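Local coordinates for VC0179-like protein (Escherichia coli, PDB 4XJ6) that probably makes cyclic GMP-AMP from nucleoside triphosphates, as a magnesium-dependent bacterial relative of cyclic GMP-AMP synthase, at residues S379-R382 and E383-L386; F90-D94 and E95-D99; S353-N356 and V357-A361. All blocks are in the same frame, centred on the assembly; numbering follows the deposited sequence.

Contact 1 of 3, residues S379-R382 and E383-L386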
loop_
_atom_site.group_PDB
_atom_site.type_symbol
_atom_site.label_atom_id
_atom_site.label_comp_id
_atom_site.label_asym_id
_atom_site.label_seq_id
_atom_site.Cartn_x
_atom_site.Cartn_y
_atom_site.Cartn_z
ATOM N N SER A 379 8.019 -24.981 -25.091
ATOM C CA SER A 379 8.288 -26.242 -24.407
ATOM C C SER A 379 7.669 -27.398 -25.181
ATOM O O SER A 379 6.562 -27.283 -25.708
ATOM C CB SER A 379 7.749 -26.217 -22.977
ATOM O OG SER A 379 8.427 -25.256 -22.189
ATOM N N GLU A 380 8.385 -28.515 -25.246
ATOM C CA GLU A 380 7.951 -29.653 -26.046
ATOM C C GLU A 380 6.742 -30.357 -25.434
ATOM O O GLU A 380 5.855 -30.813 -26.154
ATOM C CB GLU A 380 9.104 -30.641 -26.225
ATOM C CG GLU A 380 9.345 -31.048 -27.669
ATOM C CD GLU A 380 10.805 -31.355 -27.941
ATOM O OE1 GLU A 380 11.267 -32.447 -27.551
ATOM O OE2 GLU A 380 11.492 -30.498 -28.538
ATOM N N SER A 381 6.708 -30.443 -24.108
ATOM C CA SER A 381 5.592 -31.091 -23.426
ATOM C C SER A 381 4.751 -30.079 -22.657
ATOM O O SER A 381 5.197 -28.966 -22.375
ATOM C CB SER A 381 6.092 -32.182 -22.476
ATOM O OG SER A 381 6.197 -31.699 -21.150
ATOM N N ARG A 382 3.535 -30.486 -22.316
ATOM C CA ARG A 382 2.582 -29.624 -21.628
ATOM C C ARG A 382 2.957 -29.399 -20.166
ATOM O O ARG A 382 2.807 -28.292 -19.643
ATOM C CB ARG A 382 1.180 -30.226 -21.730
ATOM C CG ARG A 382 0.107 -29.474 -20.978
ATOM C CD ARG A 382 -1.200 -29.477 -21.757
ATOM N NE ARG A 382 -1.351 -30.663 -22.596
ATOM C CZ ARG A 382 -2.436 -30.933 -23.317
ATOM N NH1 ARG A 382 -3.474 -30.104 -23.300
ATOM N NH2 ARG A 382 -2.488 -32.036 -24.054
ATOM N N GLU A 383 3.449 -30.444 -19.508
ATOM C CA GLU A 383 3.861 -30.322 -18.115
ATOM C C GLU A 383 5.135 -29.490 -18.024
ATOM O O GLU A 383 5.386 -28.828 -17.018
ATOM C CB GLU A 383 4.071 -31.699 -17.476
ATOM C CG GLU A 383 5.357 -32.403 -17.880
ATOM C CD GLU A 383 5.709 -33.543 -16.945
ATOM O OE1 GLU A 383 4.870 -33.882 -16.084
ATOM O OE2 GLU A 383 6.824 -34.093 -17.064
ATOM N N GLU A 384 5.930 -29.525 -19.089
ATOM C CA GLU A 384 7.167 -28.763 -19.147
ATOM C C GLU A 384 6.865 -27.277 -19.286
ATOM O O GLU A 384 7.572 -26.433 -18.731
ATOM C CB GLU A 384 8.037 -29.241 -20.309
ATOM C CG GLU A 384 9.303 -28.435 -20.501
ATOM C CD GLU A 384 10.060 -28.822 -21.753
ATOM O OE1 GLU A 384 9.850 -29.943 -22.263
ATOM O OE2 GLU A 384 10.867 -27.996 -22.227
ATOM N N ALA A 385 5.808 -26.966 -20.029
ATOM C CA ALA A 385 5.383 -25.587 -20.227
ATOM C C ALA A 385 4.937 -24.967 -18.910
ATOM O O ALA A 385 5.249 -23.813 -18.617
ATOM C CB ALA A 385 4.261 -25.522 -21.256
ATOM N N LEU A 386 4.209 -25.748 -18.118
ATOM C CA LEU A 386 3.692 -25.277 -16.838
ATOM C C LEU A 386 4.818 -24.977 -15.862
ATOM O O LEU A 386 4.859 -23.899 -15.269
ATOM C CB LEU A 386 2.740 -26.307 -16.231
ATOM C CG LEU A 386 2.275 -26.009 -14.805
ATOM C CD1 LEU A 386 1.473 -24.714 -14.757
ATOM C CD2 LEU A 386 1.467 -27.169 -14.248
#

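Contact 2 of 3, residues F90-D94 and E95-D99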
loop_
_atom_site.group_PDB
_atom_site.type_symbol
_atom_site.label_atom_id
_atom_site.label_comp_id
_atom_site.label_asym_id
_atom_site.label_seq_id
_atom_site.Cartn_x
_atom_site.Cartn_y
_atom_site.Cartn_z
ATOM N N PHE A 90 -0.622 19.079 26.037
ATOM C CA PHE A 90 -0.570 20.160 27.011
ATOM C C PHE A 90 -0.403 21.523 26.341
ATOM O O PHE A 90 -1.065 22.491 26.717
ATOM C CB PHE A 90 0.572 19.912 28.001
ATOM C CG PHE A 90 0.763 21.010 29.009
ATOM C CD1 PHE A 90 0.044 21.021 30.192
ATOM C CD2 PHE A 90 1.682 22.020 28.779
ATOM C CE1 PHE A 90 0.231 22.028 31.120
ATOM C CE2 PHE A 90 1.872 23.028 29.698
ATOM C CZ PHE A 90 1.144 23.033 30.874
ATOM N N GLU A 91 0.469 21.591 25.340
ATOM C CA GLU A 91 0.876 22.881 24.789
ATOM C C GLU A 91 0.427 23.141 23.349
ATOM O O GLU A 91 1.008 23.981 22.662
ATOM C CB GLU A 91 2.400 23.021 24.879
ATOM C CG GLU A 91 3.176 22.101 23.954
ATOM C CD GLU A 91 4.645 22.008 24.315
ATOM O OE1 GLU A 91 5.464 22.702 23.678
ATOM O OE2 GLU A 91 4.983 21.236 25.236
ATOM N N MET A 92 -0.609 22.445 22.895
ATOM C CA MET A 92 -1.141 22.705 21.560
ATOM C C MET A 92 -1.974 23.989 21.570
ATOM O O MET A 92 -2.766 24.219 22.485
ATOM C CB MET A 92 -1.968 21.517 21.057
ATOM C CG MET A 92 -3.170 21.164 21.913
ATOM S SD MET A 92 -3.925 19.599 21.411
ATOM C CE MET A 92 -4.203 19.900 19.670
ATOM N N GLU A 93 -1.773 24.829 20.559
ATOM C CA GLU A 93 -2.436 26.131 20.481
ATOM C C GLU A 93 -3.961 26.014 20.476
ATOM O O GLU A 93 -4.512 24.971 20.117
ATOM C CB GLU A 93 -1.970 26.888 19.235
ATOM C CG GLU A 93 -0.535 27.389 19.311
ATOM C CD GLU A 93 -0.116 28.142 18.062
ATOM O OE1 GLU A 93 -0.238 27.577 16.955
ATOM O OE2 GLU A 93 0.330 29.303 18.188
ATOM N N ASP A 94 -4.630 27.091 20.884
ATOM C CA ASP A 94 -6.088 27.119 20.976
ATOM C C ASP A 94 -6.755 26.719 19.665
ATOM O O ASP A 94 -7.691 25.923 19.655
ATOM C CB ASP A 94 -6.573 28.509 21.397
ATOM C CG ASP A 94 -6.327 28.797 22.867
ATOM O OD1 ASP A 94 -6.591 27.904 23.700
ATOM O OD2 ASP A 94 -5.870 29.914 23.189
ATOM N N GLU A 95 -6.260 27.267 18.560
ATOM C CA GLU A 95 -6.820 26.986 17.243
ATOM C C GLU A 95 -6.666 25.510 16.885
ATOM O O GLU A 95 -7.614 24.868 16.432
ATOM C CB GLU A 95 -6.149 27.858 16.177
ATOM C CG GLU A 95 -6.241 29.359 16.431
ATOM C CD GLU A 95 -5.252 29.849 17.473
ATOM O OE1 GLU A 95 -4.505 29.017 18.032
ATOM O OE2 GLU A 95 -5.222 31.068 17.735
ATOM N N ALA A 96 -5.466 24.978 17.093
ATOM C CA ALA A 96 -5.202 23.567 16.839
ATOM C C ALA A 96 -6.024 22.703 17.785
ATOM O O ALA A 96 -6.550 21.663 17.387
ATOM C CB ALA A 96 -3.720 23.261 16.988
ATOM N N ARG A 97 -6.135 23.144 19.035
ATOM C CA ARG A 97 -6.882 22.403 20.044
ATOM C C ARG A 97 -8.365 22.357 19.690
ATOM O O ARG A 97 -9.012 21.321 19.841
ATOM C CB ARG A 97 -6.686 23.020 21.430
ATOM C CG ARG A 97 -7.134 22.117 22.569
ATOM C CD ARG A 97 -7.030 22.810 23.916
ATOM N NE ARG A 97 -5.654 23.152 24.256
ATOM C CZ ARG A 97 -4.798 22.308 24.824
ATOM N NH1 ARG A 97 -5.175 21.067 25.109
ATOM N NH2 ARG A 97 -3.562 22.701 25.101
ATOM N N ASP A 98 -8.892 23.483 19.214
ATOM C CA ASP A 98 -10.288 23.572 18.798
ATOM C C ASP A 98 -10.599 22.565 17.697
ATOM O O ASP A 98 -11.621 21.882 17.738
ATOM C CB ASP A 98 -10.620 24.988 18.321
ATOM C CG ASP A 98 -10.678 25.988 19.457
ATOM O OD1 ASP A 98 -10.885 25.563 20.611
ATOM O OD2 ASP A 98 -10.517 27.200 19.194
ATOM N N ASP A 99 -9.706 22.479 16.716
ATOM C CA ASP A 99 -9.857 21.530 15.621
ATOM C C ASP A 99 -9.815 20.093 16.130
ATOM O O ASP A 99 -10.653 19.268 15.758
ATOM C CB ASP A 99 -8.765 21.740 14.573
ATOM C CG ASP A 99 -8.960 23.011 13.771
ATOM O OD1 ASP A 99 -10.113 23.472 13.651
ATOM O OD2 ASP A 99 -7.958 23.545 13.251
#

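Contact 3 of 3, residues S353-N356 and V357-A361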
loop_
_atom_site.group_PDB
_atom_site.type_symbol
_atom_site.label_atom_id
_atom_site.label_comp_id
_atom_site.label_asym_id
_atom_site.label_seq_id
_atom_site.Cartn_x
_atom_site.Cartn_y
_atom_site.Cartn_z
ATOM N N SER A 353 20.661 6.327 -16.718
ATOM C CA SER A 353 21.889 7.045 -16.393
ATOM C C SER A 353 21.974 7.395 -14.907
ATOM O O SER A 353 23.038 7.762 -14.404
ATOM C CB SER A 353 21.992 8.318 -17.234
ATOM O OG SER A 353 20.925 9.196 -16.927
ATOM N N ASN A 354 20.844 7.286 -14.215
ATOM C CA ASN A 354 20.776 7.576 -12.788
ATOM C C ASN A 354 20.560 6.311 -11.956
ATOM O O ASN A 354 20.424 6.378 -10.734
ATOM C CB ASN A 354 19.660 8.585 -12.507
ATOM C CG ASN A 354 19.938 9.947 -13.119
ATOM O OD1 ASN A 354 21.078 10.410 -13.135
ATOM N ND2 ASN A 354 18.896 10.592 -13.633
ATOM N N HIS A 355 20.531 5.161 -12.624
ATOM C CA HIS A 355 20.359 3.878 -11.947
ATOM C C HIS A 355 21.555 3.559 -11.067
ATOM O O HIS A 355 22.695 3.637 -11.520
ATOM C CB HIS A 355 20.168 2.742 -12.959
ATOM C CG HIS A 355 18.831 2.737 -13.632
ATOM N ND1 HIS A 355 18.493 1.823 -14.605
ATOM C CD2 HIS A 355 17.745 3.530 -13.468
ATOM C CE1 HIS A 355 17.259 2.054 -15.017
ATOM N NE2 HIS A 355 16.783 3.085 -14.343
ATOM N N ASN A 356 21.303 3.205 -9.810
ATOM C CA ASN A 356 22.356 2.614 -8.993
ATOM C C ASN A 356 22.312 1.096 -9.153
ATOM O O ASN A 356 21.495 0.577 -9.917
ATOM C CB ASN A 356 22.235 3.029 -7.517
ATOM C CG ASN A 356 20.893 2.666 -6.895
ATOM O OD1 ASN A 356 20.244 1.694 -7.286
ATOM N ND2 ASN A 356 20.477 3.449 -5.906
ATOM N N VAL A 357 23.177 0.388 -8.438
ATOM C CA VAL A 357 23.305 -1.051 -8.628
ATOM C C VAL A 357 22.024 -1.795 -8.235
ATOM O O VAL A 357 21.722 -2.858 -8.782
ATOM C CB VAL A 357 24.512 -1.612 -7.834
ATOM C CG1 VAL A 357 24.278 -1.506 -6.334
ATOM C CG2 VAL A 357 24.806 -3.049 -8.245
ATOM N N HIS A 358 21.259 -1.222 -7.309
ATOM C CA HIS A 358 20.014 -1.834 -6.860
ATOM C C HIS A 358 18.951 -1.735 -7.946
ATOM O O HIS A 358 18.130 -2.638 -8.116
ATOM C CB HIS A 358 19.523 -1.172 -5.571
ATOM C CG HIS A 358 20.581 -1.036 -4.519
ATOM N ND1 HIS A 358 21.228 0.154 -4.266
ATOM C CD2 HIS A 358 21.107 -1.940 -3.658
ATOM C CE1 HIS A 358 22.105 -0.021 -3.292
ATOM N NE2 HIS A 358 22.051 -1.283 -2.907
ATOM N N HIS A 359 18.975 -0.630 -8.683
ATOM C CA HIS A 359 18.071 -0.446 -9.811
ATOM C C HIS A 359 18.379 -1.444 -10.921
ATOM O O HIS A 359 17.473 -2.016 -11.524
ATOM C CB HIS A 359 18.163 0.984 -10.353
ATOM C CG HIS A 359 17.634 2.026 -9.416
ATOM N ND1 HIS A 359 18.433 3.000 -8.857
ATOM C CD2 HIS A 359 16.383 2.254 -8.952
ATOM C CE1 HIS A 359 17.699 3.780 -8.085
ATOM N NE2 HIS A 359 16.451 3.350 -8.124
ATOM N N ARG A 360 19.666 -1.642 -11.188
ATOM C CA ARG A 360 20.104 -2.552 -12.241
ATOM C C ARG A 360 19.699 -3.992 -11.943
ATOM O O ARG A 360 19.317 -4.733 -12.847
ATOM C CB ARG A 360 21.621 -2.464 -12.439
ATOM C CG ARG A 360 22.107 -1.121 -12.964
ATOM C CD ARG A 360 21.234 -0.638 -14.112
ATOM N NE ARG A 360 21.162 -1.603 -15.205
ATOM C CZ ARG A 360 20.351 -1.484 -16.252
ATOM N NH1 ARG A 360 19.539 -0.441 -16.349
ATOM N NH2 ARG A 360 20.351 -2.408 -17.202
ATOM N N ALA A 361 19.782 -4.377 -10.673
ATOM C CA ALA A 361 19.388 -5.716 -10.251
ATOM C C ALA A 361 17.927 -5.974 -10.596
ATOM O O ALA A 361 17.558 -7.071 -11.014
ATOM C CB ALA A 361 19.622 -5.897 -8.762
#

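Contact 1 of 3, residues S379-R382 and E383-L386
Glu384 folds its side chain back over the turn Ser379-Ser381, and Ser381 caps the first turn of helix 382-393 beside it. The glutamate's CB lies against the capping hydroxyl, 3.2 Å from Ser381 OG. CG, swung anti to the backbone N (chi1 176°), leads back along the chain to Ser379, where it meets CB at 3.7 Å. From there the chain runs extended, and the carboxylate lies alongside Ser379 and Glu380: CD stays against the same Ser379 CB, OE2 sits 3.7 Å from Ser379 OG, and OE1 lies near the backbone N of Glu380, at 3.6 Å, too far to count as a bond. Ser379 OG itself is satisfied elsewhere, by Ala375 O in the preceding helix 357-377. At the backbone of the same glutamate, Glu384 N donates to Ser381 OG over 3.0 Å with an N-H...O angle of 147°. The next amides take up the regular pattern, Ala385 N bonding to Ser381 O at 3.1 Å and Leu386 N to Arg382 O at 3.3 Å. Arg382 turns its side chain out of the turn to reach Ile403 O, while Glu383 forms a salt bridge along the helix with Arg387. Ala385 and Leu386 face inward onto the loop at Ile403. The serine hydroxyl thus takes up an amide of the first helical turn, as an N-cap side chain does, and the carboxylates of Glu383 and Glu384 in that turn probably interact favourably with the positive end of the helix dipole.

Contact 2 of 3, residues F90-D94 and E95-D99
Arg97 reaches back along the chain from the first turn of helix 94-102, laying its guanidinium across Met92 and toward the end of helix 79-90. Met92 CG sits over the centre of one guanidinium face, 3.5 Å from CZ. At the edge of the group, NH2 makes a weak bond with Phe90 O at 3.0 Å, its N-H...O angle being only 129°. CG of the arginine is anti to the backbone N (chi1 -165°), and a bend at chi3 further out turns the guanidinium toward the carbonyls of residues before it in sequence. NH1 has stronger partners there, Ile89 O in helix 79-90 and Ala52 O in helix 24-57. The positive group therefore gathers backbone oxygens near the ends of two helices, where it probably balances their negative poles.

Met92 CG stands between the backbone N and the carbonyl carbon (chi1 60°), which sets it over the guanidinium, and the bend at chi3 carries CE on to 3.7 Å from Ala96 O and 4.3 Å from Ala96 CB. The terminal methyl, not the sulfur, packs on the start of helix 94-102.

Asp94, the first residue of the helix, contributes mainly its backbone: its O receives Asp98 N at 2.8 Å, one residue on from the 2.7 Å bond of Arg97 N to Glu93 O. Its carboxylate and that of Asp98, one turn later, both form salt bridges with Arg56, a shared partner that probably offsets their like charges.

The turn thus joins helix 79-90 to helix 94-102. Arg97 lies on Val55 and Arg56 of helix 24-57; Ala96 touches Ile147 in a loop, and Asp99 bonds to Thr139 N, just past strand 128-138.

Contact 3 of 3, residues S353-N356 and V357-A361
Asn356 OD1 accepts the amides of His358 and His359 at the start of helix 357-377, which Val357 opens and Asn356 N-caps. His358 N donates weakly to OD1 of Asn356 at 3.1 Å. His359 closes a capping box with the same asparagine. Its N donates to OD1 over 3.0 Å, nearly in line with the amide C=O (170°), and in return ND1 accepts Asn356 N, which lies in the ring plane, at 3.0 Å along a fairly straight bond (161°). ND1 must therefore offer its lone pair here, which helps set the rotation of the ring. The CB of His359 also packs on His355 CB at 3.7 Å; its side chain stays about 11 Å from a bound 3'-deoxy-GTP, well short of contact. Arg360 N bonds to Asn356 O, while its side chain, bent at chi2 and chi3, curls back so that NH1 meets His355 ND1 at 3.0 Å. This bond lies in both the imidazole and guanidinium planes, which are only 25° apart. NH1 has a stronger partner in Asn334 OD1, which ties the turn to helix 318-335. Phe349, in the loop between helices 318-335 and 357-377, meets the His359 ring edge-to-face.

All three contacts are helix starts in which the chain just before a helix folds against its first turn. Contacts 1 and 3 flank one helix, 357-377: contact 3 precedes it and contact 1 follows it, their centres about 35 Å apart. Contact 2 stands on the opposite side of the chain's centre from contact 1, about 67 Å away between centres. Contacts 1 and 2 are partly buried, whereas contact 3 lies at the surface. Their chemistry differs too: a serine hydroxyl caps the helix in contact 1 and a reciprocal asparagine-histidine box does so in contact 3, while in contact 2 the side-chain link is instead an arginine turned back to carbonyls of the preceding helices.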